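Local coordinates for Iron(III) ABC transporter, periplasmic iron-compound-binding protein (Vibrio cholerae, PDB 3TEF) that probably binds iron-loaded catecholate siderophores in the periplasm and hands them to an ABC transporter for iron uptake, at residues 258-263 against 275-280; 111-116 against 268-273. All coordinates share one frame; numbering follows the deposited sequence.

Interaction 1 of 2, residues 258-263 against 275-280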
ATOM      1  N   ASN A 258      -4.882  -6.200  -2.335  1.00 20.81           N
ATOM      2  CA  ASN A 258      -5.074  -4.797  -2.661  1.00 20.68           C
ATOM      3  C   ASN A 258      -4.558  -3.883  -1.550  1.00 18.55           C
ATOM      4  O   ASN A 258      -3.824  -2.929  -1.800  1.00 19.45           O
ATOM      5  CB  ASN A 258      -6.548  -4.479  -2.916  1.00 21.95           C
ATOM      6  CG  ASN A 258      -6.786  -2.992  -3.084  1.00 20.18           C
ATOM      7  OD1 ASN A 258      -6.440  -2.419  -4.118  1.00 22.43           O
ATOM      8  ND2 ASN A 258      -7.335  -2.350  -2.048  1.00 20.25           N
ATOM      9  N   ALA A 259      -4.952  -4.177  -0.319  1.00 21.30           N
ATOM     10  CA  ALA A 259      -4.656  -3.275   0.779  1.00 18.67           C
ATOM     11  C   ALA A 259      -3.155  -3.173   1.050  1.00 20.00           C
ATOM     12  O   ALA A 259      -2.656  -2.085   1.319  1.00 21.44           O
ATOM     13  CB  ALA A 259      -5.378  -3.695   2.043  1.00 20.81           C
ATOM     14  N   TRP A 260      -2.457  -4.310   1.005  1.00 20.13           N
ATOM     15  CA  TRP A 260      -1.042  -4.356   1.412  1.00 19.35           C
ATOM     16  C   TRP A 260      -0.048  -4.081   0.290  1.00 20.69           C
ATOM     17  O   TRP A 260       1.057  -3.593   0.539  1.00 21.53           O
ATOM     18  CB  TRP A 260      -0.705  -5.717   2.035  1.00 22.64           C
ATOM     19  CG  TRP A 260      -1.360  -5.971   3.369  1.00 20.95           C
ATOM     20  CD1 TRP A 260      -2.648  -6.380   3.583  1.00 22.26           C
ATOM     21  CD2 TRP A 260      -0.755  -5.869   4.668  1.00 22.12           C
ATOM     22  NE1 TRP A 260      -2.885  -6.513   4.927  1.00 23.29           N
ATOM     23  CE2 TRP A 260      -1.738  -6.207   5.615  1.00 21.63           C
ATOM     24  CE3 TRP A 260       0.520  -5.496   5.120  1.00 24.65           C
ATOM     25  CZ2 TRP A 260      -1.490  -6.203   6.990  1.00 23.60           C
ATOM     26  CZ3 TRP A 260       0.767  -5.501   6.478  1.00 25.94           C
ATOM     27  CH2 TRP A 260      -0.232  -5.849   7.398  1.00 22.66           C
ATOM     28  N   TYR A 261      -0.442  -4.393  -0.940  1.00 20.18           N
ATOM     29  CA  TYR A 261       0.503  -4.405  -2.046  1.00 21.36           C
ATOM     30  C   TYR A 261       0.175  -3.356  -3.120  1.00 20.97           C
ATOM     31  O   TYR A 261       1.061  -2.690  -3.644  1.00 22.43           O
ATOM     32  CB  TYR A 261       0.551  -5.817  -2.643  1.00 22.09           C
ATOM     33  CG  TYR A 261       1.526  -5.965  -3.790  1.00 24.89           C
ATOM     34  CD1 TYR A 261       2.896  -5.941  -3.568  1.00 25.58           C
ATOM     35  CD2 TYR A 261       1.069  -6.132  -5.089  1.00 25.58           C
ATOM     36  CE1 TYR A 261       3.796  -6.076  -4.627  1.00 27.72           C
ATOM     37  CE2 TYR A 261       1.958  -6.272  -6.154  1.00 28.90           C
ATOM     38  CZ  TYR A 261       3.312  -6.243  -5.912  1.00 29.99           C
ATOM     39  OH  TYR A 261       4.184  -6.382  -6.968  1.00 34.54           O
ATOM     40  N   ILE A 262      -1.108  -3.211  -3.433  1.00 19.50           N
ATOM     41  CA  ILE A 262      -1.543  -2.319  -4.506  1.00 18.28           C
ATOM     42  C   ILE A 262      -1.845  -0.896  -4.038  1.00 20.54           C
ATOM     43  O   ILE A 262      -1.281   0.072  -4.554  1.00 20.19           O
ATOM     44  CB  ILE A 262      -2.799  -2.871  -5.236  1.00 19.91           C
ATOM     45  CG1 ILE A 262      -2.506  -4.242  -5.874  1.00 24.04           C
ATOM     46  CG2 ILE A 262      -3.307  -1.863  -6.273  1.00 22.51           C
ATOM     47  CD1 ILE A 262      -1.501  -4.206  -6.998  1.00 23.86           C
ATOM     48  N   ALA A 263      -2.730  -0.770  -3.056  1.00 18.83           N
ATOM     49  CA  ALA A 263      -3.307   0.518  -2.691  1.00 17.50           C
ATOM     50  C   ALA A 263      -2.494   1.139  -1.575  1.00 18.30           C
ATOM     51  O   ALA A 263      -2.997   1.439  -0.488  1.00 20.15           O
ATOM     52  CB  ALA A 263      -4.773   0.339  -2.254  1.00 19.47           C
ATOM     53  N   ALA A 275      -7.503  -4.539  10.050  1.00 24.49           N
ATOM     54  CA  ALA A 275      -8.429  -5.665  10.173  1.00 28.90           C
ATOM     55  C   ALA A 275      -7.703  -6.995   9.990  1.00 31.33           C
ATOM     56  O   ALA A 275      -7.961  -7.950  10.724  1.00 32.87           O
ATOM     57  CB  ALA A 275      -9.577  -5.546   9.184  1.00 28.76           C
ATOM     58  N   ASP A 276      -6.803  -7.065   9.013  1.00 26.51           N
ATOM     59  CA  ASP A 276      -6.065  -8.300   8.764  1.00 27.50           C
ATOM     60  C   ASP A 276      -5.204  -8.678   9.964  1.00 33.41           C
ATOM     61  O   ASP A 276      -5.139  -9.849  10.342  1.00 34.32           O
ATOM     62  CB  ASP A 276      -5.176  -8.206   7.513  1.00 25.81           C
ATOM     63  CG  ASP A 276      -5.961  -8.233   6.213  1.00 26.97           C
ATOM     64  OD1 ASP A 276      -7.153  -8.627   6.213  1.00 28.10           O
ATOM     65  OD2 ASP A 276      -5.365  -7.873   5.169  1.00 24.89           O
ATOM     66  N   MET A 277      -4.535  -7.688  10.552  1.00 30.93           N
ATOM     67  CA  MET A 277      -3.659  -7.933  11.695  1.00 29.00           C
ATOM     68  C   MET A 277      -4.474  -8.365  12.920  1.00 35.22           C
ATOM     69  O   MET A 277      -4.085  -9.280  13.643  1.00 38.55           O
ATOM     70  CB  MET A 277      -2.804  -6.703  12.010  1.00 31.85           C
ATOM     71  CG  MET A 277      -1.738  -6.353  10.958  1.00 30.98           C
ATOM     72  SD  MET A 277      -0.258  -7.415  10.894  1.00 35.38           S
ATOM     73  CE  MET A 277      -0.835  -8.751   9.859  1.00 33.10           C
ATOM     74  N   LYS A 278      -5.610  -7.714  13.142  1.00 33.85           N
ATOM     75  CA  LYS A 278      -6.511  -8.123  14.223  1.00 39.75           C
ATOM     76  C   LYS A 278      -6.881  -9.599  14.095  1.00 40.77           C
ATOM     77  O   LYS A 278      -6.802 -10.362  15.065  1.00 43.66           O
ATOM     78  CB  LYS A 278      -7.771  -7.257  14.236  1.00 35.73           C
ATOM     79  CG  LYS A 278      -7.555  -5.875  14.838  1.00 39.61           C
ATOM     80  CD  LYS A 278      -8.847  -5.065  14.852  1.00 43.45           C
ATOM     81  CE  LYS A 278      -8.677  -3.753  15.608  1.00 49.63           C
ATOM     82  NZ  LYS A 278      -8.462  -3.973  17.066  1.00 54.32           N
ATOM     83  N   ALA A 279      -7.269  -9.994  12.886  1.00 39.92           N
ATOM     84  CA  ALA A 279      -7.682 -11.364  12.617  1.00 42.46           C
ATOM     85  C   ALA A 279      -6.577 -12.366  12.941  1.00 45.43           C
ATOM     86  O   ALA A 279      -6.848 -13.427  13.502  1.00 51.42           O
ATOM     87  CB  ALA A 279      -8.141 -11.508  11.173  1.00 38.56           C
ATOM     88  N   SER A 280      -5.334 -12.034  12.604  1.00 42.90           N
ATOM     89  CA  SER A 280      -4.224 -12.946  12.871  1.00 46.24           C
ATOM     90  C   SER A 280      -3.697 -12.778  14.293  1.00 47.25           C
ATOM     91  O   SER A 280      -4.088 -13.512  15.201  1.00 55.75           O
ATOM     92  CB  SER A 280      -3.096 -12.751  11.858  1.00 38.66           C
ATOM     93  OG  SER A 280      -2.250 -11.677  12.227  1.00 43.61           O
TER
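Trp260, on the short helix 257-262, meets Asp276 and Met277 near the end of the C-terminal helix 267-279 in a buried helix-to-helix contact that is polar along one part of the indole rim and apolar along another. The polar half is a hydrogen bond from Trp260 NE1 to Asp276 OD2, 2.8 Å long and somewhat bent, with an N-H...O angle of 146°. It takes the anti lone pair of OD2, turned away from OD1, and carboxylate and indole lie nearly coplanar, 6° apart. Asp276 OD2 also accepts the backbone N-H of Asp256, and OD1 is held by Gln272 NE2 one turn earlier in the helix, so three donors fix the carboxylate. The Trp260 side chain thereby ties helix 257-262, which follows strand 252-254 of the second lobe's mixed sheet, to the last helix of this class III (family 8) binding protein. At the benzo end of the indole, Met277 makes a Met-aromatic contact at the ring edge: its SD is 3.8 Å from Trp260 CH2 and lies 75° off the ring normal. Bent at chi2 and chi3, the thioether folds back, bringing Met277 CE to 3.9 Å from Trp260 CZ2.

Interaction 2 of 2, residues 111-116 against 268-273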
ATOM      1  N   GLN A 111      11.362   5.248   7.469  1.00 33.35           N
ATOM      2  CA  GLN A 111      10.641   5.829   8.608  1.00 36.56           C
ATOM      3  C   GLN A 111       9.491   4.939   9.081  1.00 34.31           C
ATOM      4  O   GLN A 111       9.012   5.069  10.209  1.00 35.26           O
ATOM      5  CB  GLN A 111      10.162   7.253   8.308  1.00 37.10           C
ATOM      6  CG  GLN A 111       9.438   7.412   6.999  1.00 43.57           C
ATOM      7  CD  GLN A 111       9.113   8.865   6.697  1.00 45.57           C
ATOM      8  OE1 GLN A 111       9.436   9.375   5.619  1.00 47.96           O
ATOM      9  NE2 GLN A 111       8.479   9.540   7.651  1.00 44.93           N
ATOM     10  N   GLY A 112       9.067   4.019   8.221  1.00 28.09           N
ATOM     11  CA  GLY A 112       8.022   3.075   8.580  1.00 26.10           C
ATOM     12  C   GLY A 112       6.697   3.409   7.926  1.00 25.82           C
ATOM     13  O   GLY A 112       6.363   4.578   7.722  1.00 21.95           O
ATOM     14  N   TYR A 113       5.931   2.368   7.617  1.00 24.63           N
ATOM     15  CA  TYR A 113       4.655   2.543   6.923  1.00 24.75           C
ATOM     16  C   TYR A 113       3.711   3.558   7.585  1.00 21.32           C
ATOM     17  O   TYR A 113       3.226   4.484   6.929  1.00 22.76           O
ATOM     18  CB  TYR A 113       3.929   1.205   6.769  1.00 24.12           C
ATOM     19  CG  TYR A 113       2.578   1.375   6.114  1.00 22.67           C
ATOM     20  CD1 TYR A 113       2.467   1.450   4.723  1.00 21.59           C
ATOM     21  CD2 TYR A 113       1.416   1.480   6.881  1.00 22.36           C
ATOM     22  CE1 TYR A 113       1.241   1.622   4.115  1.00 21.49           C
ATOM     23  CE2 TYR A 113       0.174   1.650   6.279  1.00 21.62           C
ATOM     24  CZ  TYR A 113       0.101   1.721   4.895  1.00 20.44           C
ATOM     25  OH  TYR A 113      -1.099   1.906   4.272  1.00 18.98           O
ATOM     26  N   TRP A 114       3.434   3.390   8.873  1.00 22.70           N
ATOM     27  CA  TRP A 114       2.407   4.232   9.497  1.00 23.58           C
ATOM     28  C   TRP A 114       2.839   5.688   9.700  1.00 24.76           C
ATOM     29  O   TRP A 114       2.076   6.613   9.404  1.00 24.45           O
ATOM     30  CB  TRP A 114       1.848   3.593  10.783  1.00 24.05           C
ATOM     31  CG  TRP A 114       0.779   4.409  11.486  1.00 26.58           C
ATOM     32  CD1 TRP A 114       0.737   4.717  12.824  1.00 26.06           C
ATOM     33  CD2 TRP A 114      -0.379   5.026  10.901  1.00 25.29           C
ATOM     34  NE1 TRP A 114      -0.366   5.483  13.098  1.00 27.19           N
ATOM     35  CE2 TRP A 114      -1.074   5.687  11.935  1.00 27.75           C
ATOM     36  CE3 TRP A 114      -0.902   5.085   9.598  1.00 23.16           C
ATOM     37  CZ2 TRP A 114      -2.264   6.392  11.722  1.00 25.85           C
ATOM     38  CZ3 TRP A 114      -2.083   5.792   9.379  1.00 24.44           C
ATOM     39  CH2 TRP A 114      -2.749   6.441  10.439  1.00 24.49           C
ATOM     40  N   GLU A 115       4.067   5.906  10.165  1.00 26.48           N
ATOM     41  CA  GLU A 115       4.553   7.277  10.307  1.00 24.79           C
ATOM     42  C   GLU A 115       4.536   7.991   8.959  1.00 23.17           C
ATOM     43  O   GLU A 115       4.100   9.134   8.868  1.00 23.38           O
ATOM     44  CB  GLU A 115       5.955   7.322  10.926  1.00 31.08           C
ATOM     45  CG  GLU A 115       6.059   6.676  12.302  1.00 41.26           C
ATOM     46  CD  GLU A 115       5.459   7.524  13.408  1.00 48.01           C
ATOM     47  OE1 GLU A 115       4.750   8.506  13.091  1.00 49.39           O
ATOM     48  OE2 GLU A 115       5.703   7.210  14.599  1.00 50.32           O
ATOM     49  N   SER A 116       4.980   7.314   7.904  1.00 20.68           N
ATOM     50  CA  SER A 116       5.000   7.952   6.594  1.00 23.97           C
ATOM     51  C   SER A 116       3.606   8.114   5.996  1.00 21.64           C
ATOM     52  O   SER A 116       3.317   9.132   5.375  1.00 18.88           O
ATOM     53  CB  SER A 116       5.957   7.242   5.616  1.00 24.72           C
ATOM     54  OG  SER A 116       5.531   5.925   5.333  1.00 23.29           O
ATOM     55  N   LYS A 268      -8.810   3.255   3.076  1.00 20.97           N
ATOM     56  CA  LYS A 268      -9.489   1.966   3.193  1.00 21.53           C
ATOM     57  C   LYS A 268      -8.456   0.851   3.273  1.00 23.12           C
ATOM     58  O   LYS A 268      -8.634  -0.122   4.002  1.00 22.67           O
ATOM     59  CB  LYS A 268     -10.418   1.713   2.003  1.00 24.10           C
ATOM     60  CG  LYS A 268     -11.458   2.796   1.775  1.00 31.05           C
ATOM     61  CD  LYS A 268     -12.302   3.017   2.996  1.00 36.40           C
ATOM     62  CE  LYS A 268     -13.471   3.942   2.694  1.00 46.23           C
ATOM     63  NZ  LYS A 268     -14.538   3.819   3.732  1.00 42.98           N
ATOM     64  N   ALA A 269      -7.357   1.013   2.535  1.00 20.40           N
ATOM     65  CA  ALA A 269      -6.303   0.016   2.541  1.00 18.45           C
ATOM     66  C   ALA A 269      -5.727  -0.160   3.933  1.00 19.84           C
ATOM     67  O   ALA A 269      -5.555  -1.285   4.411  1.00 19.39           O
ATOM     68  CB  ALA A 269      -5.196   0.411   1.540  1.00 17.89           C
ATOM     69  N   THR A 270      -5.459   0.959   4.596  1.00 19.51           N
ATOM     70  CA  THR A 270      -4.844   0.925   5.911  1.00 20.67           C
ATOM     71  C   THR A 270      -5.820   0.351   6.923  1.00 18.52           C
ATOM     72  O   THR A 270      -5.433  -0.413   7.795  1.00 22.17           O
ATOM     73  CB  THR A 270      -4.350   2.313   6.336  1.00 20.31           C
ATOM     74  OG1 THR A 270      -3.369   2.764   5.396  1.00 21.40           O
ATOM     75  CG2 THR A 270      -3.729   2.243   7.722  1.00 23.26           C
ATOM     76  N   GLU A 271      -7.091   0.696   6.781  1.00 22.44           N
ATOM     77  CA  GLU A 271      -8.114   0.092   7.634  1.00 23.39           C
ATOM     78  C   GLU A 271      -8.201  -1.415   7.455  1.00 23.71           C
ATOM     79  O   GLU A 271      -8.367  -2.159   8.433  1.00 24.66           O
ATOM     80  CB  GLU A 271      -9.453   0.780   7.418  1.00 25.43           C
ATOM     81  CG  GLU A 271      -9.402   2.187   7.974  1.00 26.85           C
ATOM     82  CD  GLU A 271     -10.634   2.990   7.674  1.00 35.65           C
ATOM     83  OE1 GLU A 271     -11.331   2.681   6.685  1.00 35.54           O
ATOM     84  OE2 GLU A 271     -10.905   3.939   8.433  1.00 39.56           O
ATOM     85  N   GLN A 272      -8.044  -1.873   6.214  1.00 21.08           N
ATOM     86  CA  GLN A 272      -7.990  -3.303   5.939  1.00 22.16           C
ATOM     87  C   GLN A 272      -6.740  -3.979   6.507  1.00 23.40           C
ATOM     88  O   GLN A 272      -6.815  -5.107   7.000  1.00 24.10           O
ATOM     89  CB  GLN A 272      -8.110  -3.580   4.437  1.00 25.06           C
ATOM     90  CG  GLN A 272      -8.193  -5.058   4.081  1.00 23.46           C
ATOM     91  CD  GLN A 272      -9.478  -5.699   4.564  1.00 29.56           C
ATOM     92  OE1 GLN A 272     -10.567  -5.229   4.241  1.00 31.29           O
ATOM     93  NE2 GLN A 272      -9.356  -6.755   5.365  1.00 27.06           N
ATOM     94  N   MET A 273      -5.586  -3.312   6.414  1.00 20.90           N
ATOM     95  CA  MET A 273      -4.376  -3.850   7.030  1.00 18.24           C
ATOM     96  C   MET A 273      -4.604  -4.087   8.517  1.00 24.06           C
ATOM     97  O   MET A 273      -4.215  -5.120   9.053  1.00 24.74           O
ATOM     98  CB  MET A 273      -3.192  -2.897   6.837  1.00 20.52           C
ATOM     99  CG  MET A 273      -2.788  -2.717   5.366  1.00 20.32           C
ATOM    100  SD  MET A 273      -1.652  -1.345   5.134  1.00 21.93           S
ATOM    101  CE  MET A 273      -0.263  -1.907   6.128  1.00 23.35           C
TER
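A buried interhelical core cluster joins the start of helix 113-128 to the C-terminal helix 267-279, with Tyr113 reaching across to Thr270 and Met273. The two hydroxyls share a hydrogen bond at the edge of the phenol, Tyr113 OH to Thr270 OG1 2.7 Å, with OG1 close to the ring plane. Thr270 OG1 is also hydrogen-bonded to Gly266 O, which links the pair to the backbone where helix 267-279 begins. Met273 takes one face of the same ring. Its CE sits 3.9 Å from the ring centroid and 22° off the normal, a CH-pi contact displaced toward the rim, while SD, oblique to the ring and 3.5 Å from Tyr113 CZ, makes it a Met-aromatic contact as well. With CG of Tyr113 anti to the backbone N (chi1 177°), the ring extends toward the partner helix, and the bend of Met273 at chi3 (62°) lays the methyl over it. Alongside, Trp114 CZ3 approaches Thr270 CG2 at 4.2 Å; Trp114 NE1 is hydrogen-bonded to Asp142 OD1. Trp114 and Thr270 both pack against Val141 and Phe145 of helix 131-154, consistent with the single long interdomain helix typical of class III periplasmic binding proteins.

Interactions 1 and 2 are both buried and share helix 267-279: 275-280 meets the nearby helix 257-262, whereas 268-273 meets helix 113-128, 152 residues away in sequence. Their centres lie 9 Å apart and they touch directly, with Trp260 CZ2 3.6 Å from Met273 O and Ala259 CB 3.4 Å from Ala269 O. Each pairs a hydrogen bond with a Met-aromatic contact, but the chemistry follows position. The carboxylate of interaction 1 lies toward the end of helix 267-279, on a partly exposed residue; the neutral hydroxyl pair of interaction 2 lies near the start of that helix, where helix 131-154 packs alongside and all four touching residues are buried.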